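Local coordinates for protein CCMAN5 (Cellulosimicrobium cellulans, PDB 2XSG) that hydrolyses alpha-mannosides as a bacterial mannosidase of glycoside hydrolase family 92 and enables mannose-6-phosphate modification of yeast-produced human lysosomal enzymes, at residues P595-Y600 with F678-G683; S685-G690 with V736-V741; Q722-D727 with S756-D761; F731-V736 with D761-F766. One frame throughout, in Å; residues are numbered along the deposited sequence.

Contact 1 (P595-Y600 with F678-G683); sequences PYLFNY and FPVTAG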
loop_
_atom_site.group_PDB
_atom_site.type_symbol
_atom_site.label_atom_id
_atom_site.label_comp_id
_atom_site.label_asym_id
_atom_site.label_seq_id
_atom_site.Cartn_x
_atom_site.Cartn_y
_atom_site.Cartn_z
ATOM N N PRO A 595 -1.027 15.842 11.748
ATOM C CA PRO A 595 -2.291 16.566 11.932
ATOM C C PRO A 595 -3.068 16.205 13.180
ATOM O O PRO A 595 -3.838 17.020 13.667
ATOM C CB PRO A 595 -3.102 16.196 10.688
ATOM C CG PRO A 595 -2.063 15.818 9.669
ATOM C CD PRO A 595 -0.930 15.235 10.407
ATOM N N TYR A 596 -2.854 14.999 13.698
ATOM C CA TYR A 596 -3.554 14.537 14.887
ATOM C C TYR A 596 -2.825 14.858 16.195
ATOM O O TYR A 596 -3.287 14.460 17.265
ATOM C CB TYR A 596 -3.838 13.029 14.785
ATOM C CG TYR A 596 -4.688 12.655 13.585
ATOM C CD1 TYR A 596 -4.102 12.395 12.348
ATOM C CD2 TYR A 596 -6.078 12.566 13.693
ATOM C CE1 TYR A 596 -4.881 12.060 11.237
ATOM C CE2 TYR A 596 -6.863 12.238 12.590
ATOM C CZ TYR A 596 -6.258 11.981 11.372
ATOM O OH TYR A 596 -7.030 11.647 10.282
ATOM N N LEU A 597 -1.704 15.574 16.128
ATOM C CA LEU A 597 -0.961 15.876 17.361
ATOM C C LEU A 597 -1.475 17.078 18.152
ATOM O O LEU A 597 -1.077 17.294 19.300
ATOM C CB LEU A 597 0.542 15.985 17.092
ATOM C CG LEU A 597 1.129 14.751 16.391
ATOM C CD1 LEU A 597 2.635 14.890 16.215
ATOM C CD2 LEU A 597 0.785 13.468 17.139
ATOM N N PHE A 598 -2.360 17.860 17.540
ATOM C CA PHE A 598 -3.001 18.961 18.246
ATOM C C PHE A 598 -3.837 18.482 19.435
ATOM O O PHE A 598 -4.014 19.234 20.401
ATOM C CB PHE A 598 -3.833 19.819 17.289
ATOM C CG PHE A 598 -3.014 20.624 16.328
ATOM C CD1 PHE A 598 -2.958 20.269 14.974
ATOM C CD2 PHE A 598 -2.303 21.744 16.762
ATOM C CE1 PHE A 598 -2.227 21.033 14.056
ATOM C CE2 PHE A 598 -1.566 22.514 15.857
ATOM C CZ PHE A 598 -1.523 22.149 14.496
ATOM N N ASN A 599 -4.326 17.235 19.365
ATOM C CA ASN A 599 -5.002 16.578 20.486
ATOM C C ASN A 599 -4.088 16.498 21.713
ATOM O O ASN A 599 -4.550 16.511 22.847
ATOM C CB ASN A 599 -5.410 15.145 20.111
ATOM C CG ASN A 599 -6.596 15.080 19.165
ATOM O OD1 ASN A 599 -7.186 16.095 18.797
ATOM N ND2 ASN A 599 -6.946 13.861 18.756
ATOM N N TYR A 600 -2.787 16.400 21.471
ATOM C CA TYR A 600 -1.800 16.280 22.543
ATOM C C TYR A 600 -1.386 17.623 23.103
ATOM O O TYR A 600 -0.875 17.687 24.219
ATOM C CB TYR A 600 -0.548 15.560 22.052
ATOM C CG TYR A 600 -0.733 14.092 21.701
ATOM C CD1 TYR A 600 -1.297 13.711 20.474
ATOM C CD2 TYR A 600 -0.313 13.085 22.574
ATOM C CE1 TYR A 600 -1.446 12.365 20.132
ATOM C CE2 TYR A 600 -0.455 11.717 22.226
ATOM C CZ TYR A 600 -1.015 11.379 20.995
ATOM O OH TYR A 600 -1.186 10.061 20.633
ATOM N N PHE A 678 -7.506 7.626 14.088
ATOM C CA PHE A 678 -6.173 7.538 13.495
ATOM C C PHE A 678 -5.144 6.940 14.457
ATOM O O PHE A 678 -5.146 7.267 15.649
ATOM C CB PHE A 678 -5.715 8.929 13.079
ATOM C CG PHE A 678 -4.410 8.931 12.349
ATOM C CD1 PHE A 678 -4.380 8.780 10.967
ATOM C CD2 PHE A 678 -3.217 9.078 13.033
ATOM C CE1 PHE A 678 -3.172 8.765 10.279
ATOM C CE2 PHE A 678 -2.010 9.060 12.350
ATOM C CZ PHE A 678 -1.989 8.912 10.969
ATOM N N PRO A 679 -4.242 6.072 13.942
ATOM C CA PRO A 679 -3.256 5.499 14.849
ATOM C C PRO A 679 -1.984 6.352 14.932
ATOM O O PRO A 679 -1.010 6.109 14.207
ATOM C CB PRO A 679 -2.967 4.133 14.210
ATOM C CG PRO A 679 -3.095 4.415 12.730
ATOM C CD PRO A 679 -4.157 5.482 12.589
ATOM N N VAL A 680 -1.971 7.338 15.814
ATOM C CA VAL A 680 -0.714 8.056 16.068
ATOM C C VAL A 680 0.365 7.061 16.534
ATOM O O VAL A 680 1.427 6.956 15.936
ATOM C CB VAL A 680 -0.900 9.250 17.059
ATOM C CG1 VAL A 680 0.450 9.807 17.526
ATOM C CG2 VAL A 680 -1.731 10.349 16.387
ATOM N N THR A 681 0.048 6.282 17.550
ATOM C CA THR A 681 0.974 5.271 18.037
ATOM C C THR A 681 0.605 3.902 17.485
ATOM O O THR A 681 -0.239 3.210 18.054
ATOM C CB THR A 681 1.000 5.249 19.581
ATOM O OG1 THR A 681 1.160 6.589 20.054
ATOM C CG2 THR A 681 2.150 4.406 20.089
ATOM N N ALA A 682 1.211 3.540 16.350
ATOM C CA ALA A 682 1.221 2.165 15.897
ATOM C C ALA A 682 2.030 1.413 16.942
ATOM O O ALA A 682 2.980 1.961 17.514
ATOM C CB ALA A 682 1.880 2.060 14.538
ATOM N N GLY A 683 1.646 0.176 17.213
ATOM C CA GLY A 683 2.288 -0.582 18.273
ATOM C C GLY A 683 1.675 -0.300 19.632
ATOM O O GLY A 683 2.248 -0.650 20.663
HETATM O O HOH W 1 -0.358 7.881 21.972
#

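Contact 2 (S685-G690 with V736-V741); sequences SQFQVG and VDYATV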
loop_
_atom_site.group_PDB
_atom_site.type_symbol
_atom_site.label_atom_id
_atom_site.label_comp_id
_atom_site.label_asym_id
_atom_site.label_seq_id
_atom_site.Cartn_x
_atom_site.Cartn_y
_atom_site.Cartn_z
ATOM N N SER A 685 -2.617 0.195 21.474
ATOM C CA SER A 685 -4.004 -0.166 21.217
ATOM C C SER A 685 -4.876 1.070 21.016
ATOM O O SER A 685 -6.101 0.965 20.963
ATOM C CB SER A 685 -4.541 -1.038 22.350
ATOM O OG SER A 685 -4.444 -0.364 23.589
ATOM N N GLN A 686 -4.245 2.235 20.883
ATOM C CA GLN A 686 -5.005 3.509 20.834
ATOM C C GLN A 686 -5.194 4.148 19.449
ATOM O O GLN A 686 -4.359 3.970 18.541
ATOM C CB GLN A 686 -4.397 4.519 21.804
ATOM C CG GLN A 686 -4.668 4.148 23.268
ATOM C CD GLN A 686 -4.244 5.233 24.235
ATOM O OE1 GLN A 686 -4.312 5.039 25.452
ATOM N NE2 GLN A 686 -3.824 6.381 23.715
ATOM N N PHE A 687 -6.296 4.892 19.311
ATOM C CA PHE A 687 -6.583 5.672 18.110
ATOM C C PHE A 687 -6.962 7.067 18.526
ATOM O O PHE A 687 -7.652 7.232 19.528
ATOM C CB PHE A 687 -7.687 5.025 17.281
ATOM C CG PHE A 687 -7.317 3.670 16.786
ATOM C CD1 PHE A 687 -6.596 3.530 15.611
ATOM C CD2 PHE A 687 -7.637 2.534 17.519
ATOM C CE1 PHE A 687 -6.213 2.288 15.162
ATOM C CE2 PHE A 687 -7.255 1.259 17.073
ATOM C CZ PHE A 687 -6.552 1.146 15.886
ATOM N N GLN A 688 -6.477 8.058 17.778
ATOM C CA GLN A 688 -6.817 9.453 18.022
ATOM C C GLN A 688 -8.056 9.884 17.236
ATOM O O GLN A 688 -8.211 9.542 16.048
ATOM C CB GLN A 688 -5.631 10.372 17.689
ATOM C CG GLN A 688 -4.426 10.229 18.661
ATOM C CD GLN A 688 -4.713 10.821 20.034
ATOM O OE1 GLN A 688 -5.373 11.868 20.149
ATOM N NE2 GLN A 688 -4.224 10.156 21.087
ATOM N N VAL A 689 -8.907 10.671 17.903
ATOM C CA VAL A 689 -10.136 11.190 17.321
ATOM C C VAL A 689 -9.817 12.343 16.378
ATOM O O VAL A 689 -9.027 13.237 16.718
ATOM C CB VAL A 689 -11.127 11.647 18.415
ATOM C CG1 VAL A 689 -12.271 12.464 17.814
ATOM C CG2 VAL A 689 -11.680 10.431 19.162
ATOM N N GLY A 690 -10.412 12.303 15.184
ATOM C CA GLY A 690 -10.261 13.382 14.200
ATOM C C GLY A 690 -11.572 14.090 13.911
ATOM O O GLY A 690 -12.257 14.539 14.835
ATOM N N VAL A 736 -9.605 6.767 21.587
ATOM C CA VAL A 736 -10.372 5.607 22.015
ATOM C C VAL A 736 -9.518 4.341 21.904
ATOM O O VAL A 736 -8.607 4.259 21.059
ATOM C CB VAL A 736 -11.704 5.413 21.215
ATOM C CG1 VAL A 736 -12.389 6.747 20.918
ATOM C CG2 VAL A 736 -11.437 4.692 19.926
ATOM N N ASP A 737 -9.822 3.353 22.744
ATOM C CA ASP A 737 -9.115 2.083 22.693
ATOM C C ASP A 737 -9.667 1.189 21.601
ATOM O O ASP A 737 -10.877 1.206 21.319
ATOM C CB ASP A 737 -9.169 1.354 24.023
ATOM C CG ASP A 737 -8.003 0.395 24.190
ATOM O OD1 ASP A 737 -8.234 -0.842 24.079
ATOM O OD2 ASP A 737 -6.858 0.898 24.378
ATOM N N TYR A 738 -8.773 0.401 21.003
ATOM C CA TYR A 738 -9.149 -0.618 20.021
ATOM C C TYR A 738 -10.282 -1.524 20.524
ATOM O O TYR A 738 -11.226 -1.836 19.774
ATOM C CB TYR A 738 -7.928 -1.452 19.659
ATOM C CG TYR A 738 -8.189 -2.575 18.676
ATOM C CD1 TYR A 738 -8.320 -2.315 17.315
ATOM C CD2 TYR A 738 -8.281 -3.907 19.114
ATOM C CE1 TYR A 738 -8.549 -3.354 16.412
ATOM C CE2 TYR A 738 -8.516 -4.951 18.224
ATOM C CZ TYR A 738 -8.639 -4.671 16.873
ATOM O OH TYR A 738 -8.870 -5.684 15.982
ATOM N N ALA A 739 -10.203 -1.926 21.794
ATOM C CA ALA A 739 -11.218 -2.805 22.379
ATOM C C ALA A 739 -12.618 -2.181 22.289
ATOM O O ALA A 739 -13.617 -2.874 22.044
ATOM C CB ALA A 739 -10.851 -3.193 23.864
ATOM N N THR A 740 -12.685 -0.871 22.469
ATOM C CA THR A 740 -13.960 -0.160 22.460
ATOM C C THR A 740 -14.579 -0.231 21.072
ATOM O O THR A 740 -15.774 -0.502 20.923
ATOM C CB THR A 740 -13.782 1.292 22.921
ATOM O OG1 THR A 740 -13.245 1.281 24.244
ATOM C CG2 THR A 740 -15.103 2.034 22.931
ATOM N N VAL A 741 -13.739 -0.036 20.064
ATOM C CA VAL A 741 -14.163 -0.083 18.681
ATOM C C VAL A 741 -14.692 -1.462 18.286
ATOM O O VAL A 741 -15.869 -1.590 17.913
ATOM C CB VAL A 741 -13.044 0.384 17.706
ATOM C CG1 VAL A 741 -13.529 0.256 16.255
ATOM C CG2 VAL A 741 -12.662 1.826 17.979
#

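Contact 3 (Q722-D727 with S756-D761); sequences QSATLD and SDWGTD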
loop_
_atom_site.group_PDB
_atom_site.type_symbol
_atom_site.label_atom_id
_atom_site.label_comp_id
_atom_site.label_asym_id
_atom_site.label_seq_id
_atom_site.Cartn_x
_atom_site.Cartn_y
_atom_site.Cartn_z
ATOM N N GLN A 722 -18.485 19.317 18.801
ATOM C CA GLN A 722 -19.035 20.208 19.837
ATOM C C GLN A 722 -19.211 19.466 21.152
ATOM O O GLN A 722 -19.083 20.050 22.218
ATOM C CB GLN A 722 -20.391 20.784 19.406
ATOM C CG GLN A 722 -20.381 21.427 18.036
ATOM C CD GLN A 722 -19.385 22.591 17.921
ATOM O OE1 GLN A 722 -18.433 22.545 17.121
ATOM N NE2 GLN A 722 -19.607 23.637 18.703
ATOM N N SER A 723 -19.543 18.182 21.057
ATOM C CA SER A 723 -19.732 17.327 22.220
ATOM C C SER A 723 -19.756 15.900 21.713
ATOM O O SER A 723 -19.841 15.682 20.496
ATOM C CB SER A 723 -21.040 17.657 22.951
ATOM O OG SER A 723 -22.142 17.087 22.274
ATOM N N ALA A 724 -19.679 14.934 22.630
ATOM C CA ALA A 724 -19.663 13.512 22.244
ATOM C C ALA A 724 -20.263 12.628 23.315
ATOM O O ALA A 724 -20.255 12.997 24.491
ATOM C CB ALA A 724 -18.236 13.072 21.936
ATOM N N THR A 725 -20.796 11.476 22.904
ATOM C CA THR A 725 -21.143 10.384 23.831
ATOM C C THR A 725 -20.545 9.054 23.379
ATOM O O THR A 725 -20.335 8.827 22.176
ATOM C CB THR A 725 -22.676 10.170 24.025
ATOM O OG1 THR A 725 -23.300 9.798 22.793
ATOM C CG2 THR A 725 -23.363 11.400 24.617
ATOM N N LEU A 726 -20.285 8.186 24.356
ATOM C CA LEU A 726 -19.836 6.816 24.123
ATOM C C LEU A 726 -20.831 5.871 24.798
ATOM O O LEU A 726 -20.982 5.890 26.030
ATOM C CB LEU A 726 -18.425 6.588 24.686
ATOM C CG LEU A 726 -17.840 5.178 24.471
ATOM C CD1 LEU A 726 -17.709 4.826 22.969
ATOM C CD2 LEU A 726 -16.495 4.994 25.197
ATOM N N ASP A 727 -21.536 5.085 23.983
ATOM C CA ASP A 727 -22.600 4.191 24.469
ATOM C C ASP A 727 -23.560 4.948 25.395
ATOM O O ASP A 727 -23.876 4.478 26.503
ATOM C CB ASP A 727 -21.995 2.983 25.190
ATOM C CG ASP A 727 -21.184 2.082 24.260
ATOM O OD1 ASP A 727 -21.396 2.110 23.037
ATOM O OD2 ASP A 727 -20.335 1.316 24.761
ATOM N N SER A 756 -14.735 24.223 19.279
ATOM C CA SER A 756 -15.202 24.161 20.663
ATOM C C SER A 756 -14.051 23.709 21.567
ATOM O O SER A 756 -12.981 23.317 21.075
ATOM C CB SER A 756 -16.399 23.209 20.785
ATOM O OG SER A 756 -15.971 21.869 20.957
ATOM N N ASP A 757 -14.277 23.755 22.879
ATOM C CA ASP A 757 -13.315 23.244 23.848
ATOM C C ASP A 757 -13.576 21.763 24.223
ATOM O O ASP A 757 -13.010 21.258 25.203
ATOM C CB ASP A 757 -13.260 24.162 25.094
ATOM C CG ASP A 757 -14.592 24.238 25.843
ATOM O OD1 ASP A 757 -15.573 23.553 25.456
ATOM O OD2 ASP A 757 -14.665 24.994 26.841
ATOM N N TRP A 758 -14.408 21.063 23.447
ATOM C CA TRP A 758 -14.579 19.608 23.649
ATOM C C TRP A 758 -13.229 18.902 23.620
ATOM O O TRP A 758 -12.402 19.182 22.759
ATOM C CB TRP A 758 -15.482 18.949 22.589
ATOM C CG TRP A 758 -15.534 17.451 22.790
ATOM C CD1 TRP A 758 -16.311 16.778 23.700
ATOM C CD2 TRP A 758 -14.737 16.446 22.127
ATOM N NE1 TRP A 758 -16.072 15.430 23.622
ATOM C CE2 TRP A 758 -15.116 15.193 22.666
ATOM C CE3 TRP A 758 -13.763 16.481 21.117
ATOM C CZ2 TRP A 758 -14.546 13.980 22.241
ATOM C CZ3 TRP A 758 -13.197 15.270 20.680
ATOM C CH2 TRP A 758 -13.597 14.032 21.249
ATOM N N GLY A 759 -13.024 17.995 24.567
ATOM C CA GLY A 759 -11.816 17.183 24.640
ATOM C C GLY A 759 -10.577 17.820 25.245
ATOM O O GLY A 759 -9.540 17.174 25.328
ATOM N N THR A 760 -10.671 19.086 25.650
ATOM C CA THR A 760 -9.520 19.795 26.209
ATOM C C THR A 760 -9.248 19.410 27.655
ATOM O O THR A 760 -8.313 19.941 28.258
ATOM C CB THR A 760 -9.670 21.330 26.142
ATOM O OG1 THR A 760 -10.892 21.721 26.778
ATOM C CG2 THR A 760 -9.660 21.821 24.702
ATOM N N ASP A 761 -10.077 18.525 28.217
ATOM C CA ASP A 761 -9.807 17.914 29.516
ATOM C C ASP A 761 -9.667 16.404 29.375
ATOM O O ASP A 761 -10.057 15.649 30.269
ATOM C CB ASP A 761 -10.906 18.258 30.533
ATOM C CG ASP A 761 -10.831 19.688 30.998
ATOM O OD1 ASP A 761 -9.727 20.154 31.347
ATOM O OD2 ASP A 761 -11.873 20.364 31.005
#

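Contact 4 (F731-V736 with D761-F766); sequences FGNTWV and DTAPAF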
loop_
_atom_site.group_PDB
_atom_site.type_symbol
_atom_site.label_atom_id
_atom_site.label_comp_id
_atom_site.label_asym_id
_atom_site.label_seq_id
_atom_site.Cartn_x
_atom_site.Cartn_y
_atom_site.Cartn_z
ATOM N N PHE A 731 -18.742 11.715 26.799
ATOM C CA PHE A 731 -17.407 11.277 26.454
ATOM C C PHE A 731 -16.527 12.498 26.145
ATOM O O PHE A 731 -16.883 13.331 25.305
ATOM C CB PHE A 731 -17.482 10.339 25.253
ATOM C CG PHE A 731 -16.154 9.826 24.801
ATOM C CD1 PHE A 731 -15.364 9.036 25.647
ATOM C CD2 PHE A 731 -15.709 10.084 23.513
ATOM C CE1 PHE A 731 -14.118 8.550 25.217
ATOM C CE2 PHE A 731 -14.487 9.593 23.069
ATOM C CZ PHE A 731 -13.683 8.833 23.934
ATOM N N GLY A 732 -15.387 12.596 26.823
ATOM C CA GLY A 732 -14.536 13.772 26.684
ATOM C C GLY A 732 -13.076 13.498 26.379
ATOM O O GLY A 732 -12.239 14.388 26.546
ATOM N N ASN A 733 -12.758 12.273 25.961
ATOM C CA ASN A 733 -11.391 11.931 25.567
ATOM C C ASN A 733 -11.241 12.060 24.061
ATOM O O ASN A 733 -12.201 11.849 23.327
ATOM C CB ASN A 733 -11.005 10.512 26.021
ATOM C CG ASN A 733 -10.924 10.374 27.536
ATOM O OD1 ASN A 733 -10.905 11.354 28.276
ATOM N ND2 ASN A 733 -10.882 9.144 27.996
ATOM N N THR A 734 -10.037 12.402 23.614
ATOM C CA THR A 734 -9.742 12.599 22.197
ATOM C C THR A 734 -9.010 11.379 21.596
ATOM O O THR A 734 -8.399 11.461 20.528
ATOM C CB THR A 734 -8.972 13.916 21.970
ATOM O OG1 THR A 734 -7.904 14.023 22.924
ATOM C CG2 THR A 734 -9.926 15.134 22.126
ATOM N N TRP A 735 -9.104 10.254 22.307
ATOM C CA TRP A 735 -8.588 8.956 21.867
ATOM C C TRP A 735 -9.545 7.863 22.334
ATOM O O TRP A 735 -10.228 8.013 23.358
ATOM C CB TRP A 735 -7.189 8.699 22.446
ATOM C CG TRP A 735 -7.142 8.667 23.961
ATOM C CD1 TRP A 735 -6.912 9.730 24.798
ATOM C CD2 TRP A 735 -7.336 7.520 24.812
ATOM N NE1 TRP A 735 -6.950 9.315 26.111
ATOM C CE2 TRP A 735 -7.215 7.969 26.150
ATOM C CE3 TRP A 735 -7.610 6.161 24.575
ATOM C CZ2 TRP A 735 -7.343 7.100 27.254
ATOM C CZ3 TRP A 735 -7.734 5.297 25.668
ATOM C CH2 TRP A 735 -7.612 5.777 26.993
ATOM N N VAL A 736 -9.605 6.767 21.587
ATOM C CA VAL A 736 -10.372 5.607 22.015
ATOM C C VAL A 736 -9.518 4.341 21.904
ATOM O O VAL A 736 -8.607 4.259 21.059
ATOM C CB VAL A 736 -11.704 5.413 21.215
ATOM C CG1 VAL A 736 -12.389 6.747 20.918
ATOM C CG2 VAL A 736 -11.437 4.692 19.926
ATOM N N ASP A 761 -10.077 18.525 28.217
ATOM C CA ASP A 761 -9.807 17.914 29.516
ATOM C C ASP A 761 -9.667 16.404 29.375
ATOM O O ASP A 761 -10.057 15.649 30.269
ATOM C CB ASP A 761 -10.906 18.258 30.533
ATOM C CG ASP A 761 -10.831 19.688 30.998
ATOM O OD1 ASP A 761 -9.727 20.154 31.347
ATOM O OD2 ASP A 761 -11.873 20.364 31.005
ATOM N N THR A 762 -9.103 15.971 28.241
ATOM C CA THR A 762 -8.929 14.542 27.957
ATOM C C THR A 762 -8.062 13.823 29.007
ATOM O O THR A 762 -7.103 14.398 29.532
ATOM C CB THR A 762 -8.383 14.294 26.500
ATOM O OG1 THR A 762 -8.452 12.900 26.190
ATOM C CG2 THR A 762 -6.938 14.788 26.306
ATOM N N ALA A 763 -8.407 12.569 29.316
ATOM C CA ALA A 763 -7.484 11.695 30.043
ATOM C C ALA A 763 -6.276 11.540 29.116
ATOM O O ALA A 763 -6.465 11.482 27.896
ATOM C CB ALA A 763 -8.149 10.316 30.312
ATOM N N PRO A 764 -5.039 11.519 29.669
ATOM C CA PRO A 764 -3.832 11.423 28.819
ATOM C C PRO A 764 -3.826 10.189 27.934
ATOM O O PRO A 764 -4.336 9.138 28.335
ATOM C CB PRO A 764 -2.667 11.319 29.813
ATOM C CG PRO A 764 -3.265 11.456 31.203
ATOM C CD PRO A 764 -4.713 11.852 31.069
ATOM N N ALA A 765 -3.250 10.327 26.740
ATOM C CA ALA A 765 -3.118 9.214 25.807
ATOM C C ALA A 765 -1.856 8.435 26.137
ATOM O O ALA A 765 -1.080 8.840 27.002
ATOM C CB ALA A 765 -3.090 9.720 24.368
ATOM N N PHE A 766 -1.648 7.313 25.457
ATOM C CA PHE A 766 -0.475 6.488 25.719
ATOM C C PHE A 766 0.851 7.184 25.397
ATOM O O PHE A 766 1.027 7.774 24.330
ATOM C CB PHE A 766 -0.548 5.152 24.967
ATOM C CG PHE A 766 0.700 4.342 25.075
ATOM C CD1 PHE A 766 0.943 3.566 26.209
ATOM C CD2 PHE A 766 1.656 4.375 24.065
ATOM C CE1 PHE A 766 2.122 2.807 26.319
ATOM C CE2 PHE A 766 2.846 3.631 24.165
ATOM C CZ PHE A 766 3.075 2.842 25.299
HETATM O O HOH W 2 -12.660 16.773 27.805
#

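Contact 1 (P595-Y600 with F678-G683)
An offset aromatic stack next to an inverse gamma turn defines this buried contact in the catalytic part of the enzyme, where the loop leading to helix 604-616 meets the turn linking strands 677-678 and 686-689. The rings of Y596 and F678 lie almost parallel, their planes 8° apart and their centroids separated by 4.2 Å. The offset places CE1 of Y596 over the rim of one F678 face, 3.3 Å from F678 CD1. It also brings CB of F678 over the middle of the tyrosine ring, 3.5 Å from the centroid, so that a CH-pi contact supplements the stack on the same face. The two side chains cross at about a right angle; CG of Y596 is anti to its carbonyl carbon, whereas CG of F678 is anti to its backbone N (chi1 -175°). CD of P679 lies against the opposite face of F678, which is therefore sandwiched. P679 is the centre of the gamma turn, and just beyond it V680 points at the loop. One methyl, CG2 of V680, rests 3.8 Å from CB of Y596, while CG1 of V680 comes within 3.7 Å of CD2 of L597. An alanine in place of Y596 would remove the ring that stacks on F678 and would probably loosen the join between loop and turn. V680 also meets Y600 tip to tip, and at that end a water lies 2.7 Å from OH of Y600 and donates to OG1 of T681, itself hydrogen-bonded to O of A547.

Contact 2 (S685-G690 with V736-V741)
The rings of F687 and Y738 meet edge by edge rather than face to face: the side chains lie alongside, pointing the same way, with CE2 of F687 3.7 Å from CD1 of Y738, near the plane of both rings. The backbone carbonyl of V736 also borders the F687 edge, and Y365 of helix 353-366 packs edge-to-face with F687. The tyrosine OH extends beyond the pair to bond O of A364. The third flat group, the carboxylate of D737, is approached in two different ways. Its OD2 receives the S685 hydroxyl on the syn lone pair at 2.8 Å, whereas A739 N reaches OD1 from above the carboxylate plane at 3.2 Å. The backbone carrying these groups is an antiparallel pairing of strands 686-689 and 735-737. F687 and V736 form a hydrogen-bonded pair, with F687 N to V736 O at 3.0 Å and V736 N to F687 O at 2.9 Å; Q686 and D737 follow as a non-hydrogen-bonded pair. The pattern then carries past the strand, since N of Y738, the first residue of helix 738-742, donates to O of S685 at 2.7 Å, almost along the C=O axis (172°). On the F687 side of the sheet, CG2 of V689 and CG1 of V736 touch as their side chains cross. D737 thus serves as the N-cap of the helix and as the acceptor for S685 at once; with bonds on both oxygens and a helix N-terminus beside it, its carboxylate is likely to be stabilised in the ionised form.

Contact 3 (Q722-D727 with S756-D761)
A classic beta bulge is the unusual feature here: two successive residues of strand 720-726, Q722 and S723, sit opposite the single R750 of strand 746-752, and a tryptophan from a turn packs against them. The strand belongs to a six-stranded mixed sheet; the partner is the loop after strand 746-752, folded into an ST turn at S756 and a type II beta turn from D757 to T760. CG of W758 is anti to the backbone N (chi1 176°), which carries the indole toward the strand, where S723 and A724 meet it obliquely. Its CD1 lies 3.8 Å from CA of S723, and its NE1 is 3.6 Å from CB of A724. That N-H is satisfied by O of F731, so the polar edge is fixed while the carbons pack. An alanine in place of W758 would remove the indole with its packing on A724 and its bond to O of F731, and would probably loosen the turn's hold on the strand. OG of S756 grips the turn from the other end, accepting from N of W758 at 3.0 Å while bonding V721 O of the strand. The turn closes on O of D757, which takes N of T760 at 3.2 Å and, on an in-plane lone pair, OG1 of T760 at 2.7 Å.

Contact 4 (F731-V736 with D761-F766)
Three direct hydrogen bonds join two segments whose touching parts, 732-735 and 761-765, run in nearly the same direction, 18° apart. The straightest comes from A763 N to OD1 of N733, at 3.0 Å and 170°, although the donor stands above the amide carbonyl plane. N of T734 donates to OG1 of T762 at 3.1 Å; that hydroxyl, anti to its backbone N, in turn donates a hydrogen bond to O of A763. NE1 of W735 donates to the same oxygen at 2.8 Å, giving it two donors. That oxygen lies in the indole plane, whereas NE1 stands above the carbonyl plane; the in-plane bond is likely to set the rotation of the indole. One water adds a solvent link, donating to O of G732 at 2.7 Å and accepting from N of D761. Apolar contact gathers on W735: CA of A765 sits over one face, 4.1 Å from the five-membered ring centroid in a CH-pi contact, while CB of A765 lies 3.8 Å from CD1 of W735. On the opposite face a polar atom, ND2 of N733, stands above the rim. In the fold, this surface contact lays the chain's C-terminal region along the loop that leads into strand 735-737 and its first residue, W735, with A765 and W735 also resting on Q686 and Q688 of neighbouring strand 686-689.

In the fold
The four contacts form a connected chain on one side of the chain's centre, with strand 686-689 at its middle. This strand pairs with both neighbours in a three-stranded sheet; Q688 N lies 2.6 Å from F678 O, probably a hydrogen bond to contact 1. V689 N also lies 2.8 Å from O of T734, just before strand 735-737, probably a hydrogen bond joining contact 2 to contact 4. N599 of contact 1 also reaches Q688 OE1. Contacts 3 and 4, centres 9 Å apart, share D761 and are joined by A724 O and F731 N; contacts 1 and 3, about 17 Å between centres, do not touch. The calcium bound by N588, E589 and D662 is about 14 Å from the F678 side chain; none of its listed ligands belongs to contact 1.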